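Local coordinates for protein PCP domain (PDB 7KW3) that probably serves as the peptidyl carrier domain of a non-ribosomal peptide synthetase, tethering aminoacyl or peptidyl intermediates through a phosphopantetheine arm, at residues R50-H60 with L70-T78. Numbering follows the deposited sequence.
Sequences RSAGWEISARH and LAAVAQPVT
Glu55 and Gln75 form the hydrogen-bonded pair of a short antiparallel ladder tying residues 75-77 to the linker between helices 39-51 and 58-63 of this helical carrier-protein fold. Glu55 N gives Gln75 O a nearly straight bond (2.7 Å, 176° at hydrogen); Gln75 N returns one to a lone pair of Glu55 O. Beyond the non-hydrogen-bonded Trp54-Pro76 pair, where Trp54 CZ3 slants across Pro76 CD, Val77 N bonds Gly53 O at 2.8 Å from above the carbonyl plane. Val77 CG2 packs on Gly53 C (3.4 Å) and over one face of the Arg50 guanidinium, whose NH2 forms a salt bridge to Glu55 OE1 (3.2 Å); a water joins Glu55 OE2 to Pro76 O. Ile56 CG2 packs on Ala74 CB (3.7 Å), its CD1 on Leu70 CD2; Leu70 also touches Leu13 and Tyr17 of helix 8-21. With CG anti to the carbonyl carbon (chi1 -68°), His60 turns one ring face to Val73 CG2, a CH-pi contact. With alanine in place of His60, Val73 CG2 would probably lose its aromatic platform and Ser57 N its ring acceptor. In the second shell, a Schellman motif at Gly53 ends helix 39-51, and a capping box starts the next: His60 N bonds Ser57 OG (2.9 Å), Ser57 N His60 ND1 (3.0 Å), well out of the ring plane.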
ATOM      1  N   ARG A  50       0.853  -7.955   4.078  1.00 38.43           N
ATOM      2  CA  ARG A  50       1.527  -9.200   4.403  1.00 40.03           C
ATOM      3  C   ARG A  50       0.801 -10.385   3.775  1.00 42.44           C
ATOM      4  O   ARG A  50       1.441 -11.280   3.208  1.00 44.37           O
ATOM      5  CB  ARG A  50       1.652  -9.366   5.924  1.00 39.95           C
ATOM      6  CG  ARG A  50       1.937 -10.789   6.357  1.00 40.93           C
ATOM      7  CD  ARG A  50       2.139 -10.901   7.856  1.00 49.59           C
ATOM      8  NE  ARG A  50       3.526 -10.594   8.183  1.00 65.06           N
ATOM      9  CZ  ARG A  50       4.524 -11.477   8.100  1.00 79.73           C
ATOM     10  NH1 ARG A  50       4.286 -12.734   7.711  1.00 66.68           N
ATOM     11  NH2 ARG A  50       5.763 -11.109   8.419  1.00 78.37           N
ATOM     12  N   SER A  51      -0.537 -10.405   3.848  1.00 39.55           N
ATOM     13  CA  SER A  51      -1.285 -11.463   3.172  1.00 44.86           C
ATOM     14  C   SER A  51      -0.972 -11.502   1.682  1.00 43.83           C
ATOM     15  O   SER A  51      -0.937 -12.582   1.092  1.00 43.97           O
ATOM     16  CB  SER A  51      -2.793 -11.290   3.375  1.00 45.77           C
ATOM     17  OG  SER A  51      -3.155 -11.393   4.737  1.00 55.63           O
ATOM     18  N   ALA A  52      -0.717 -10.349   1.069  1.00 40.29           N
ATOM     19  CA  ALA A  52      -0.374 -10.293  -0.345  1.00 42.06           C
ATOM     20  C   ALA A  52       1.109 -10.518  -0.617  1.00 44.11           C
ATOM     21  O   ALA A  52       1.540 -10.364  -1.760  1.00 47.32           O
ATOM     22  CB  ALA A  52      -0.810  -8.956  -0.944  1.00 33.98           C
ATOM     23  N   GLY A  53       1.893 -10.877   0.388  1.00 40.95           N
ATOM     24  CA  GLY A  53       3.274 -11.244   0.173  1.00 38.70           C
ATOM     25  C   GLY A  53       4.314 -10.186   0.487  1.00 42.02           C
ATOM     26  O   GLY A  53       5.492 -10.405   0.187  1.00 42.30           O
ATOM     27  N   TRP A  54       3.932  -9.063   1.097  1.00 36.68           N
ATOM     28  CA  TRP A  54       4.843  -7.941   1.277  1.00 37.99           C
ATOM     29  C   TRP A  54       4.808  -7.438   2.716  1.00 41.08           C
ATOM     30  O   TRP A  54       3.742  -7.134   3.265  1.00 39.23           O
ATOM     31  CB  TRP A  54       4.528  -6.830   0.255  1.00 35.63           C
ATOM     32  CG  TRP A  54       4.768  -7.378  -1.121  1.00 40.96           C
ATOM     33  CD1 TRP A  54       3.836  -7.943  -1.958  1.00 41.78           C
ATOM     34  CD2 TRP A  54       6.036  -7.523  -1.779  1.00 38.34           C
ATOM     35  NE1 TRP A  54       4.444  -8.389  -3.106  1.00 43.49           N
ATOM     36  CE2 TRP A  54       5.790  -8.147  -3.025  1.00 37.59           C
ATOM     37  CE3 TRP A  54       7.350  -7.164  -1.445  1.00 38.09           C
ATOM     38  CZ2 TRP A  54       6.814  -8.436  -3.936  1.00 40.11           C
ATOM     39  CZ3 TRP A  54       8.372  -7.449  -2.352  1.00 40.30           C
ATOM     40  CH2 TRP A  54       8.094  -8.083  -3.587  1.00 41.79           C
ATOM     41  N   GLU A  55       5.987  -7.364   3.317  1.00 37.19           N
ATOM     42  CA  GLU A  55       6.165  -6.990   4.711  1.00 38.91           C
ATOM     43  C   GLU A  55       6.444  -5.496   4.795  1.00 40.62           C
ATOM     44  O   GLU A  55       7.454  -5.026   4.265  1.00 40.31           O
ATOM     45  CB  GLU A  55       7.322  -7.770   5.326  1.00 38.60           C
ATOM     46  CG  GLU A  55       6.907  -8.738   6.382  1.00 53.65           C
ATOM     47  CD  GLU A  55       8.064  -9.174   7.246  1.00 57.30           C
ATOM     48  OE1 GLU A  55       8.035  -8.886   8.460  1.00 61.44           O
ATOM     49  OE2 GLU A  55       9.000  -9.806   6.713  1.00 55.93           O
ATOM     50  N   ILE A  56       5.558  -4.761   5.463  1.00 38.53           N
ATOM     51  CA  ILE A  56       5.769  -3.351   5.761  1.00 37.43           C
ATOM     52  C   ILE A  56       5.373  -3.098   7.207  1.00 43.87           C
ATOM     53  O   ILE A  56       4.715  -3.920   7.851  1.00 43.48           O
ATOM     54  CB  ILE A  56       4.968  -2.416   4.836  1.00 39.03           C
ATOM     55  CG1 ILE A  56       3.501  -2.836   4.817  1.00 37.21           C
ATOM     56  CG2 ILE A  56       5.575  -2.401   3.439  1.00 36.27           C
ATOM     57  CD1 ILE A  56       2.591  -1.889   4.065  1.00 37.44           C
ATOM     58  N   SER A  57       5.783  -1.938   7.712  1.00 43.13           N
ATOM     59  CA  SER A  57       5.359  -1.452   9.017  1.00 39.50           C
ATOM     60  C   SER A  57       4.452  -0.234   8.877  1.00 43.68           C
ATOM     61  O   SER A  57       4.434   0.456   7.850  1.00 42.70           O
ATOM     62  CB  SER A  57       6.561  -1.075   9.880  1.00 43.95           C
ATOM     63  OG  SER A  57       7.131   0.137   9.404  1.00 44.39           O
ATOM     64  N   ALA A  58       3.713   0.040   9.957  1.00 45.46           N
ATOM     65  CA  ALA A  58       2.953   1.280  10.039  1.00 40.97           C
ATOM     66  C   ALA A  58       3.857   2.490   9.842  1.00 44.94           C
ATOM     67  O   ALA A  58       3.472   3.451   9.170  1.00 44.91           O
ATOM     68  CB  ALA A  58       2.228   1.368  11.388  1.00 41.09           C
ATOM     69  N   ARG A  59       5.060   2.469  10.435  1.00 43.95           N
ATOM     70  CA  ARG A  59       5.999   3.571  10.243  1.00 45.78           C
ATOM     71  C   ARG A  59       6.361   3.749   8.770  1.00 45.71           C
ATOM     72  O   ARG A  59       6.526   4.880   8.300  1.00 46.35           O
ATOM     73  CB  ARG A  59       7.259   3.363  11.093  1.00 47.98           C
ATOM     74  CG  ARG A  59       7.117   3.945  12.486  1.00 56.53           C
ATOM     75  CD  ARG A  59       8.389   3.911  13.298  1.00 61.63           C
ATOM     76  NE  ARG A  59       8.108   4.387  14.646  1.00 75.13           N
ATOM     77  CZ  ARG A  59       7.630   3.624  15.626  1.00 78.09           C
ATOM     78  NH1 ARG A  59       7.395   2.334  15.413  1.00 72.14           N
ATOM     79  NH2 ARG A  59       7.398   4.150  16.824  1.00 78.61           N
ATOM     80  N   HIS A  60       6.487   2.648   8.025  1.00 40.91           N
ATOM     81  CA  HIS A  60       6.721   2.753   6.585  1.00 42.69           C
ATOM     82  C   HIS A  60       5.593   3.514   5.899  1.00 44.74           C
ATOM     83  O   HIS A  60       5.840   4.376   5.043  1.00 40.58           O
ATOM     84  CB  HIS A  60       6.868   1.359   5.965  1.00 38.93           C
ATOM     85  CG  HIS A  60       8.114   0.643   6.379  1.00 45.24           C
ATOM     86  ND1 HIS A  60       8.190  -0.731   6.450  1.00 45.93           N
ATOM     87  CD2 HIS A  60       9.336   1.109   6.732  1.00 45.52           C
ATOM     88  CE1 HIS A  60       9.408  -1.081   6.828  1.00 44.83           C
ATOM     89  NE2 HIS A  60      10.122   0.016   7.007  1.00 46.30           N
ATOM     90  N   LEU A  70       6.270   3.166  -1.013  1.00 38.81           N
ATOM     91  CA  LEU A  70       6.084   2.110  -0.030  1.00 38.24           C
ATOM     92  C   LEU A  70       6.581   0.772  -0.570  1.00 43.43           C
ATOM     93  O   LEU A  70       7.201  -0.011   0.162  1.00 40.09           O
ATOM     94  CB  LEU A  70       4.605   2.044   0.372  1.00 36.38           C
ATOM     95  CG  LEU A  70       4.227   1.056   1.475  1.00 40.69           C
ATOM     96  CD1 LEU A  70       5.018   1.361   2.751  1.00 32.83           C
ATOM     97  CD2 LEU A  70       2.728   1.111   1.740  1.00 36.39           C
ATOM     98  N   ALA A  71       6.338   0.505  -1.860  1.00 42.27           N
ATOM     99  CA  ALA A  71       6.808  -0.737  -2.462  1.00 40.07           C
ATOM    100  C   ALA A  71       8.322  -0.839  -2.404  1.00 38.40           C
ATOM    101  O   ALA A  71       8.864  -1.941  -2.271  1.00 40.87           O
ATOM    102  CB  ALA A  71       6.318  -0.840  -3.907  1.00 36.28           C
ATOM    103  N   ALA A  72       9.019   0.298  -2.474  1.00 38.36           N
ATOM    104  CA  ALA A  72      10.477   0.273  -2.501  1.00 40.57           C
ATOM    105  C   ALA A  72      11.085  -0.106  -1.149  1.00 44.29           C
ATOM    106  O   ALA A  72      12.207  -0.628  -1.114  1.00 47.73           O
ATOM    107  CB  ALA A  72      11.018   1.629  -2.965  1.00 42.84           C
ATOM    108  N   VAL A  73      10.395   0.159  -0.029  1.00 38.84           N
ATOM    109  CA  VAL A  73      10.911  -0.273   1.275  1.00 43.20           C
ATOM    110  C   VAL A  73      10.339  -1.604   1.748  1.00 45.31           C
ATOM    111  O   VAL A  73      10.846  -2.156   2.740  1.00 46.17           O
ATOM    112  CB  VAL A  73      10.685   0.777   2.386  1.00 46.61           C
ATOM    113  CG1 VAL A  73      11.456   2.051   2.081  1.00 42.66           C
ATOM    114  CG2 VAL A  73       9.209   1.054   2.577  1.00 39.67           C
ATOM    115  N   ALA A  74       9.315  -2.135   1.086  1.00 38.72           N
ATOM    116  CA  ALA A  74       8.764  -3.420   1.483  1.00 37.84           C
ATOM    117  C   ALA A  74       9.804  -4.526   1.331  1.00 39.27           C
ATOM    118  O   ALA A  74      10.756  -4.426   0.552  1.00 41.70           O
ATOM    119  CB  ALA A  74       7.525  -3.760   0.651  1.00 36.30           C
ATOM    120  N   GLN A  75       9.624  -5.580   2.112  1.00 35.92           N
ATOM    121  CA  GLN A  75      10.376  -6.790   1.879  1.00 38.47           C
ATOM    122  C   GLN A  75       9.421  -7.900   1.470  1.00 37.39           C
ATOM    123  O   GLN A  75       8.280  -7.941   1.943  1.00 41.87           O
ATOM    124  CB  GLN A  75      11.172  -7.239   3.125  1.00 38.03           C
ATOM    125  CG  GLN A  75      12.220  -6.269   3.582  1.00 35.76           C
ATOM    126  CD  GLN A  75      13.410  -6.193   2.643  1.00 40.51           C
ATOM    127  OE1 GLN A  75      13.442  -6.853   1.612  1.00 37.36           O
ATOM    128  NE2 GLN A  75      14.397  -5.382   3.003  1.00 36.23           N
ATOM    129  N   PRO A  76       9.828  -8.780   0.566  1.00 39.01           N
ATOM    130  CA  PRO A  76       9.010  -9.967   0.296  1.00 40.72           C
ATOM    131  C   PRO A  76       8.861 -10.774   1.572  1.00 45.87           C
ATOM    132  O   PRO A  76       9.787 -10.857   2.383  1.00 44.79           O
ATOM    133  CB  PRO A  76       9.816 -10.731  -0.764  1.00 36.79           C
ATOM    134  CG  PRO A  76      11.219 -10.183  -0.652  1.00 36.70           C
ATOM    135  CD  PRO A  76      11.080  -8.758  -0.201  1.00 37.91           C
ATOM    136  N   VAL A  77       7.671 -11.345   1.760  1.00 43.83           N
ATOM    137  CA  VAL A  77       7.452 -12.211   2.910  1.00 51.39           C
ATOM    138  C   VAL A  77       8.319 -13.450   2.775  1.00 56.29           C
ATOM    139  O   VAL A  77       8.340 -14.100   1.723  1.00 61.19           O
ATOM    140  CB  VAL A  77       5.968 -12.577   3.037  1.00 51.55           C
ATOM    141  CG1 VAL A  77       5.807 -13.774   3.948  1.00 51.47           C
ATOM    142  CG2 VAL A  77       5.190 -11.398   3.587  1.00 46.13           C
ATOM    143  N   THR A  78       9.038 -13.780   3.845  1.00 62.68           N
ATOM    144  CA  THR A  78       9.977 -14.904   3.878  1.00 71.65           C
ATOM    145  C   THR A  78       9.365 -16.264   3.487  1.00 82.66           C
ATOM    146  O   THR A  78       8.520 -16.820   4.193  1.00 83.28           O
ATOM    147  CB  THR A  78      10.597 -15.019   5.284  1.00 87.64           C
ATOM    148  OG1 THR A  78       9.559 -15.261   6.252  1.00 79.68           O
ATOM    149  CG2 THR A  78      11.353 -13.717   5.633  1.00 61.41           C
TER
HETATM  150  O   HOH W   1       8.019 -12.442   6.440  1.00 61.92           O
HETATM  151  O   HOH W   2      10.635 -10.781   5.008  1.00 45.87           O
HETATM  152  O   HOH W   3      10.114  -3.904   5.211  1.00 46.35           O